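Local atomic coordinates of endoglucanase I (Fusarium oxysporum, PDB entry 4OVW), a protein that hydrolyses internal beta-1,4-glucosidic linkages in cellulose, lichenin and cereal beta-D-glucans, as a glycoside hydrolase of family 7. Residues P11-Y16 with I85-K91; Y30-D34 with Y80-I85; A35-R41 with N69-M75. One frame throughout, in Å; residues are numbered along the deposited sequence.

In the fold
The three contacts follow one another as a row in this family 7 enzyme, whose fold is a concanavalin-like beta-sandwich: 1 touches 2, and 2 touches 3. They are nested along the sequence: interaction 3 lies inside the loop closed by interaction 2, and interaction 2 inside that closed by interaction 1. Centres of interactions 1 and 2 are 11 Å apart, those of 2 and 3 are 13 Å apart, and those of 1 and 3 are 23 Å apart. Interactions 1 and 2 share Ile85 and reach the same large sheet through strands 12-19 and 23-33. Interactions 2 and 3 meet around Ala33, His38, Met75 and Tyr80. Together they tie the small ribbon 40-41/71-72 and helix 77-82 to the main sheet.

Interaction 1 (P11-Y16 with I85-K91); sequences PKLETY and ITTSGNK
Segments 11-16 and 85-91 run broadly in the same sense, but at a wide angle and without strand pairing; Pro11 lies opposite Thr87 and Glu14 opposite Asn90 (CA-CA 5.9 and 4.7 Å). Residues 12-16 are extended. Strand 85-88 ends in a type II' turn from Ser88 to Lys91. Gly89 takes positive phi (62/-105), which favours glycine. Ser88 N to Lys91 O and Lys91 N to Ser88 O, both 2.9 Å, close the two-residue loop of the beta-hairpin. The turn presents Gly89 O to Glu14 N (3.1 Å). Lys12 O receives Thr87 OG1 at 2.8 Å (Thr87 chi1 p). One water donates to Lys12 O (2.9 Å) and Gly89 O (2.7 Å). A second donates to Glu14 O (3.0 Å) and Asn90 O (2.8 Å). Asn90, also p, gives ND2 to Tyr16 OH at 3.2 Å, and its OD1 takes a weak hydrogen bond from Asn388 N. The Glu14 carboxylate forms a salt bridge with Lys26. Leu13 (chi1 t, chi2 p) brings CD1 to 3.5 Å from Asn90 O. The hairpin thus meets strand 12-19 through isolated hydrogen bonds and waters. Strand 12-19 pairs with 23-33 and 383-392; the hairpin's return strand, 91-95, also joins 383-392.

Interaction 2 (Y30-D34 with Y80-I85); sequences YIVAD and YKNAGI
The end of strand 23-33 receives two projections from the end of helix 77-82 and the residue that follows its turn. The backbones come nearest at Ala33 CA and Tyr80 CA, 7.7 Å apart. Tyr80 (chi1 -90°, chi2 -81°) reaches across, and the edge of its ring meets the strand backbone. Its OH accepts Ala33 N at 3.0 Å and lies 3.6 Å from Val32 CG2. The same hydroxyl is also hydrogen-bonded to Glu8 OE2, its strongest polar partner. The small Ala33 side chain fits against both projections, with CB 4.0 Å from Tyr80 CE1 and 3.9 Å from Ile85 CD1. The helix ends in a Schellman motif: Ile85 N hydrogen-bonds to Tyr80 O (3.0 Å) and Gly84 N hydrogen-bonds to Lys81 O (2.8 Å). Gly84 is the C-prime residue, with phi 78°. This reversal turns Ile85 back to the side where Tyr80 points. Ile85 (chi1 m, chi2 t) lays CG2 4.0 Å from Ile31 CG2. Leu92 of strand 91-95 and Val107 of strand 106-110 also pack on both isoleucines.

Interaction 3 (A35-R41 with N69-M75); sequences AGIHGIR and NCILSGM
This is a short antiparallel beta-ribbon with a helical turn folded over one end, at the edge of the enzyme and apart from the large sheet. Strands 40-41 and 71-72 form it. Ile40 and Leu72 are a non-hydrogen-bonded pair (CA-CA 4.5 Å). Arg41 and Ile71 are a hydrogen-bonded pair (CA-CA 5.2 Å), joined by Arg41 N to Ile71 O at 2.9 Å and Ile71 N to Arg41 O at 3.0 Å. One more hydrogen bond, Ser73 N to Gly39 O (3.0 Å), lies just beyond the two pairs. CA-H...O contacts of 3.3 Å fill in between: Leu72 CA to Gly39 O and Ile40 CA to Ile71 O. Residues 35-38 make a weakly bonded helical turn. Gly39 (107/114) leads from it into the strand, at backbone angles that call for glycine. The Ile40 and Leu72 side chains share one face of the ribbon, with Ile40 CG1 4.3 Å from Leu72 CB. Ile40 CG2 touches Cys70 CB (4.1 Å), and Cys70 is disulfide-bonded to Cys48. Leu72 CD1 meets Ala35 CB at 3.9 Å. Beyond the ribbon, one face of the His38 ring (chi1 -80°, chi2 79°) is covered by Met75. The sulfur SD of Met75 sits 3.4 Å from the centroid of the His38 ring, and CE of Met75 is 4.0 Å from Ile37 CG2. His38 NE2 and Glu8 OE2 are hydrogen-bonded, Met75 N is hydrogen-bonded to Glu8 OE1, and Asp34 O accepts from His38 ND1. Both ring nitrogens are hydrogen-bonded at the edge, so the face remains for the sulfur-aromatic contact with Met75 SD; one residue makes both kinds of interaction.

Interaction 1 (P11-Y16 with I85-K91)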
# COMPACT_ATOMS: atom_id res chain seq x y z
N PRO A 11 -10.52 8.67 12.11
CA PRO A 11 -10.04 7.91 13.28
C PRO A 11 -8.63 8.43 13.61
O PRO A 11 -7.74 8.67 12.79
CB PRO A 11 -10.13 6.46 12.91
CG PRO A 11 -10.81 6.44 11.53
CD PRO A 11 -10.80 7.83 10.95
N LYS A 12 -8.32 8.64 14.87
CA LYS A 12 -7.03 9.14 15.35
C LYS A 12 -6.06 7.97 15.41
O LYS A 12 -6.47 6.91 15.88
CB LYS A 12 -7.22 9.80 16.69
CG LYS A 12 -6.05 10.39 17.45
CD LYS A 12 -6.58 11.03 18.72
CE LYS A 12 -5.69 12.11 19.30
NZ LYS A 12 -4.82 11.53 20.38
N LEU A 13 -4.83 8.19 14.94
CA LEU A 13 -3.83 7.12 15.05
C LEU A 13 -2.54 7.73 15.57
O LEU A 13 -1.97 8.63 14.95
CB LEU A 13 -3.65 6.47 13.70
CG LEU A 13 -2.69 5.30 13.66
CD1 LEU A 13 -3.33 4.08 14.37
CD2 LEU A 13 -2.25 4.95 12.27
N GLU A 14 -2.12 7.24 16.75
CA GLU A 14 -0.86 7.69 17.33
C GLU A 14 0.29 7.02 16.58
O GLU A 14 0.08 5.81 16.41
CB GLU A 14 -0.72 7.30 18.80
CG GLU A 14 -1.83 7.95 19.63
CD GLU A 14 -1.87 7.60 21.09
OE1 GLU A 14 -1.68 6.42 21.49
OE2 GLU A 14 -2.07 8.55 21.86
N THR A 15 1.28 7.74 16.08
CA THR A 15 2.46 7.12 15.50
C THR A 15 3.74 7.63 16.19
O THR A 15 3.66 8.29 17.22
CB THR A 15 2.57 7.44 14.01
OG1 THR A 15 2.77 8.87 13.90
CG2 THR A 15 1.32 7.02 13.26
N TYR A 16 4.97 7.23 15.86
CA TYR A 16 6.15 7.61 16.61
C TYR A 16 7.26 8.05 15.65
O TYR A 16 7.24 7.53 14.53
CB TYR A 16 6.64 6.50 17.55
CG TYR A 16 5.60 5.95 18.49
CD1 TYR A 16 4.66 5.01 18.05
CD2 TYR A 16 5.49 6.37 19.80
CE1 TYR A 16 3.66 4.54 18.89
CE2 TYR A 16 4.54 5.89 20.66
CZ TYR A 16 3.61 4.98 20.20
OH TYR A 16 2.66 4.46 21.02
N ILE A 85 -13.14 0.23 9.19
CA ILE A 85 -11.96 0.96 9.64
C ILE A 85 -12.17 1.52 11.05
O ILE A 85 -13.07 2.37 11.28
CB ILE A 85 -11.58 2.17 8.72
CG1 ILE A 85 -11.45 1.73 7.25
CG2 ILE A 85 -10.26 2.80 9.17
CD1 ILE A 85 -11.75 2.89 6.25
N THR A 86 -11.30 1.05 11.96
CA THR A 86 -11.29 1.56 13.34
C THR A 86 -9.89 1.68 13.93
O THR A 86 -8.97 0.89 13.57
CB THR A 86 -11.96 0.61 14.37
OG1 THR A 86 -11.34 -0.71 14.29
CG2 THR A 86 -13.46 0.50 14.20
N THR A 87 -9.73 2.59 14.89
CA THR A 87 -8.41 2.69 15.56
C THR A 87 -8.52 2.67 17.07
O THR A 87 -9.58 2.91 17.65
CB THR A 87 -7.61 3.95 15.18
OG1 THR A 87 -8.50 5.08 15.38
CG2 THR A 87 -7.21 3.87 13.72
N SER A 88 -7.41 2.49 17.74
CA SER A 88 -7.29 2.43 19.20
C SER A 88 -5.83 2.57 19.63
O SER A 88 -4.98 1.67 19.37
CB SER A 88 -7.80 1.04 19.61
OG SER A 88 -7.87 0.95 21.00
N GLY A 89 -5.49 3.73 20.19
CA GLY A 89 -4.13 4.08 20.55
C GLY A 89 -3.22 4.11 19.31
O GLY A 89 -3.36 5.00 18.48
N ASN A 90 -2.36 3.09 19.15
CA ASN A 90 -1.51 3.08 17.97
C ASN A 90 -1.94 1.98 16.98
O ASN A 90 -1.25 1.71 16.00
CB ASN A 90 -0.05 2.96 18.35
CG ASN A 90 0.37 1.62 18.99
OD1 ASN A 90 -0.00 0.53 18.58
ND2 ASN A 90 1.14 1.78 20.06
N LYS A 91 -3.15 1.42 17.17
CA LYS A 91 -3.62 0.37 16.30
C LYS A 91 -4.68 0.80 15.28
O LYS A 91 -5.61 1.50 15.63
CB LYS A 91 -4.31 -0.78 17.05
CG LYS A 91 -3.65 -1.23 18.33
CD LYS A 91 -4.68 -1.90 19.23
CE LYS A 91 -3.98 -3.00 19.99
NZ LYS A 91 -4.56 -4.34 19.67
O HOH W 1 -5.37 6.78 18.57
O HOH W 2 0.70 3.29 14.81

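Interaction 2 (Y30-D34 with Y80-I85)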
# COMPACT_ATOMS: atom_id res chain seq x y z
N TYR A 30 -3.85 11.09 11.66
CA TYR A 30 -5.22 10.74 11.35
C TYR A 30 -5.27 9.84 10.12
O TYR A 30 -4.36 9.76 9.29
CB TYR A 30 -6.22 11.90 11.23
CG TYR A 30 -6.45 12.66 12.51
CD1 TYR A 30 -5.56 13.68 12.90
CD2 TYR A 30 -7.48 12.35 13.38
CE1 TYR A 30 -5.75 14.35 14.10
CE2 TYR A 30 -7.69 13.01 14.58
CZ TYR A 30 -6.82 14.02 14.93
OH TYR A 30 -6.93 14.73 16.11
N ILE A 31 -6.33 9.01 10.10
CA ILE A 31 -6.59 8.07 9.01
C ILE A 31 -7.74 8.52 8.13
O ILE A 31 -8.79 8.95 8.62
CB ILE A 31 -6.82 6.68 9.64
CG1 ILE A 31 -5.45 6.18 10.15
CG2 ILE A 31 -7.57 5.68 8.77
CD1 ILE A 31 -4.55 5.67 9.03
N VAL A 32 -7.61 8.39 6.80
CA VAL A 32 -8.63 8.76 5.83
C VAL A 32 -8.93 7.65 4.84
O VAL A 32 -8.04 7.01 4.23
CB VAL A 32 -8.33 10.05 5.06
CG1 VAL A 32 -7.22 9.94 3.98
CG2 VAL A 32 -9.52 10.67 4.40
N ALA A 33 -10.25 7.43 4.64
CA ALA A 33 -10.57 6.42 3.63
C ALA A 33 -10.33 7.03 2.26
O ALA A 33 -10.49 8.23 2.06
CB ALA A 33 -12.01 5.89 3.72
N ASP A 34 -10.06 6.17 1.29
CA ASP A 34 -9.98 6.57 -0.10
C ASP A 34 -11.22 7.42 -0.45
O ASP A 34 -12.32 7.01 -0.11
CB ASP A 34 -10.09 5.38 -1.03
CG ASP A 34 -9.79 5.62 -2.47
OD1 ASP A 34 -8.69 5.91 -2.99
OD2 ASP A 34 -10.79 5.49 -3.25
N TYR A 80 -16.95 5.23 9.09
CA TYR A 80 -15.62 4.58 9.15
C TYR A 80 -15.79 3.16 9.63
O TYR A 80 -15.32 2.22 9.00
CB TYR A 80 -14.64 5.43 9.98
CG TYR A 80 -13.90 6.42 9.12
CD1 TYR A 80 -12.78 6.03 8.35
CD2 TYR A 80 -14.32 7.73 8.94
CE1 TYR A 80 -12.11 6.93 7.53
CE2 TYR A 80 -13.69 8.64 8.14
CZ TYR A 80 -12.58 8.24 7.43
OH TYR A 80 -11.91 9.06 6.56
N LYS A 81 -16.42 2.93 10.76
CA LYS A 81 -16.74 1.63 11.28
C LYS A 81 -17.44 0.73 10.28
O LYS A 81 -17.01 -0.40 10.01
CB LYS A 81 -17.77 1.76 12.42
CG LYS A 81 -17.38 1.04 13.70
CD LYS A 81 -16.28 1.84 14.38
CE LYS A 81 -16.45 3.33 14.60
NZ LYS A 81 -15.64 3.97 15.68
N ASN A 82 -18.54 1.20 9.69
CA ASN A 82 -19.21 0.40 8.66
C ASN A 82 -18.30 0.17 7.45
O ASN A 82 -18.53 -0.75 6.69
CB ASN A 82 -20.58 0.96 8.31
CG ASN A 82 -21.56 0.94 9.48
OD1 ASN A 82 -21.60 0.02 10.30
ND2 ASN A 82 -22.32 2.03 9.69
N ALA A 83 -17.25 0.98 7.20
CA ALA A 83 -16.32 0.78 6.11
C ALA A 83 -15.20 -0.20 6.54
O ALA A 83 -14.27 -0.45 5.78
CB ALA A 83 -15.83 2.10 5.57
N GLY A 84 -15.32 -0.77 7.75
CA GLY A 84 -14.35 -1.72 8.27
C GLY A 84 -13.08 -1.04 8.81
O GLY A 84 -12.03 -1.63 8.77
N ILE A 85 -13.14 0.23 9.19
CA ILE A 85 -11.96 0.96 9.64
C ILE A 85 -12.17 1.52 11.05
O ILE A 85 -13.07 2.37 11.28
CB ILE A 85 -11.58 2.17 8.72
CG1 ILE A 85 -11.45 1.73 7.25
CG2 ILE A 85 -10.26 2.80 9.17
CD1 ILE A 85 -11.75 2.89 6.25

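Interaction 3 (A35-R41 with N69-M75)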
# COMPACT_ATOMS: atom_id res chain seq x y z
N ALA A 35 -11.02 8.41 -1.30
CA ALA A 35 -12.17 9.17 -1.81
C ALA A 35 -13.31 8.24 -2.25
O ALA A 35 -14.44 8.42 -1.77
CB ALA A 35 -11.73 10.03 -3.00
N GLY A 36 -13.06 7.17 -3.00
CA GLY A 36 -14.15 6.32 -3.46
C GLY A 36 -14.90 5.53 -2.39
O GLY A 36 -16.08 5.19 -2.64
N ILE A 37 -14.32 5.23 -1.22
CA ILE A 37 -15.03 4.57 -0.15
C ILE A 37 -16.04 5.47 0.56
O ILE A 37 -17.12 5.12 1.12
CB ILE A 37 -14.04 3.93 0.86
CG1 ILE A 37 -13.39 2.72 0.23
CG2 ILE A 37 -14.68 3.62 2.21
CD1 ILE A 37 -12.04 2.47 0.92
N HIS A 38 -15.80 6.78 0.51
CA HIS A 38 -16.71 7.78 1.04
C HIS A 38 -18.07 7.68 0.32
O HIS A 38 -19.10 7.88 0.94
CB HIS A 38 -16.09 9.15 0.84
CG HIS A 38 -15.05 9.58 1.83
ND1 HIS A 38 -13.75 9.13 1.75
CD2 HIS A 38 -15.09 10.37 2.93
CE1 HIS A 38 -13.02 9.59 2.75
NE2 HIS A 38 -13.82 10.38 3.45
N GLY A 39 -18.14 7.34 -0.95
CA GLY A 39 -19.36 7.28 -1.71
C GLY A 39 -19.33 8.49 -2.65
O GLY A 39 -19.32 9.61 -2.16
N ILE A 40 -19.25 8.28 -3.94
CA ILE A 40 -19.25 9.33 -4.95
C ILE A 40 -20.44 9.05 -5.88
O ILE A 40 -20.53 8.02 -6.58
CB ILE A 40 -17.92 9.43 -5.75
CG1 ILE A 40 -16.76 9.81 -4.82
CG2 ILE A 40 -18.01 10.45 -6.85
CD1 ILE A 40 -15.37 9.41 -5.29
N ARG A 41 -21.37 10.01 -5.89
CA ARG A 41 -22.63 9.80 -6.56
C ARG A 41 -23.33 10.95 -7.23
O ARG A 41 -23.20 11.97 -6.58
CB ARG A 41 -23.68 9.50 -5.45
CG ARG A 41 -24.51 8.30 -5.81
CD ARG A 41 -23.60 7.10 -5.62
NE ARG A 41 -23.65 6.55 -4.28
CZ ARG A 41 -24.39 5.47 -4.02
NH1 ARG A 41 -25.11 4.90 -4.97
NH2 ARG A 41 -24.43 4.92 -2.80
N ASN A 69 -21.76 17.58 -10.75
CA ASN A 69 -22.68 16.45 -10.63
C ASN A 69 -22.24 15.29 -9.75
O ASN A 69 -23.05 14.37 -9.48
CB ASN A 69 -22.81 16.02 -12.10
CG ASN A 69 -23.58 17.02 -12.92
OD1 ASN A 69 -23.42 17.15 -14.15
ND2 ASN A 69 -24.46 17.84 -12.30
N CYS A 70 -20.98 15.25 -9.31
CA CYS A 70 -20.52 14.03 -8.60
C CYS A 70 -20.20 14.40 -7.15
O CYS A 70 -19.31 15.22 -6.93
CB CYS A 70 -19.30 13.48 -9.33
SG CYS A 70 -19.68 12.74 -10.91
N ILE A 71 -21.06 13.99 -6.21
CA ILE A 71 -20.98 14.40 -4.84
C ILE A 71 -20.27 13.31 -4.02
O ILE A 71 -20.70 12.16 -4.04
CB ILE A 71 -22.36 14.72 -4.18
CG1 ILE A 71 -23.17 15.78 -4.94
CG2 ILE A 71 -22.27 15.20 -2.74
CD1 ILE A 71 -22.51 17.09 -5.29
N LEU A 72 -19.33 13.73 -3.21
CA LEU A 72 -18.60 12.86 -2.31
C LEU A 72 -19.21 13.05 -0.92
O LEU A 72 -19.26 14.17 -0.45
CB LEU A 72 -17.10 13.22 -2.29
CG LEU A 72 -16.14 12.45 -1.38
CD1 LEU A 72 -14.69 12.34 -1.87
CD2 LEU A 72 -16.13 13.03 0.01
N SER A 73 -19.53 11.97 -0.24
CA SER A 73 -20.15 11.99 1.08
C SER A 73 -19.16 11.91 2.24
O SER A 73 -18.41 10.94 2.36
CB SER A 73 -21.05 10.74 1.22
OG SER A 73 -22.21 10.87 0.46
N GLY A 74 -19.30 12.83 3.15
CA GLY A 74 -18.58 12.97 4.40
C GLY A 74 -18.71 11.64 5.17
O GLY A 74 -19.78 11.05 5.10
N MET A 75 -17.68 11.22 5.89
CA MET A 75 -17.69 9.99 6.62
C MET A 75 -17.59 10.27 8.11
O MET A 75 -16.56 10.76 8.57
CB MET A 75 -16.59 9.05 6.17
CG MET A 75 -16.96 8.15 5.00
SD MET A 75 -15.58 7.23 4.31
CE MET A 75 -15.58 5.83 5.45
O HOH W 3 -20.06 8.62 3.50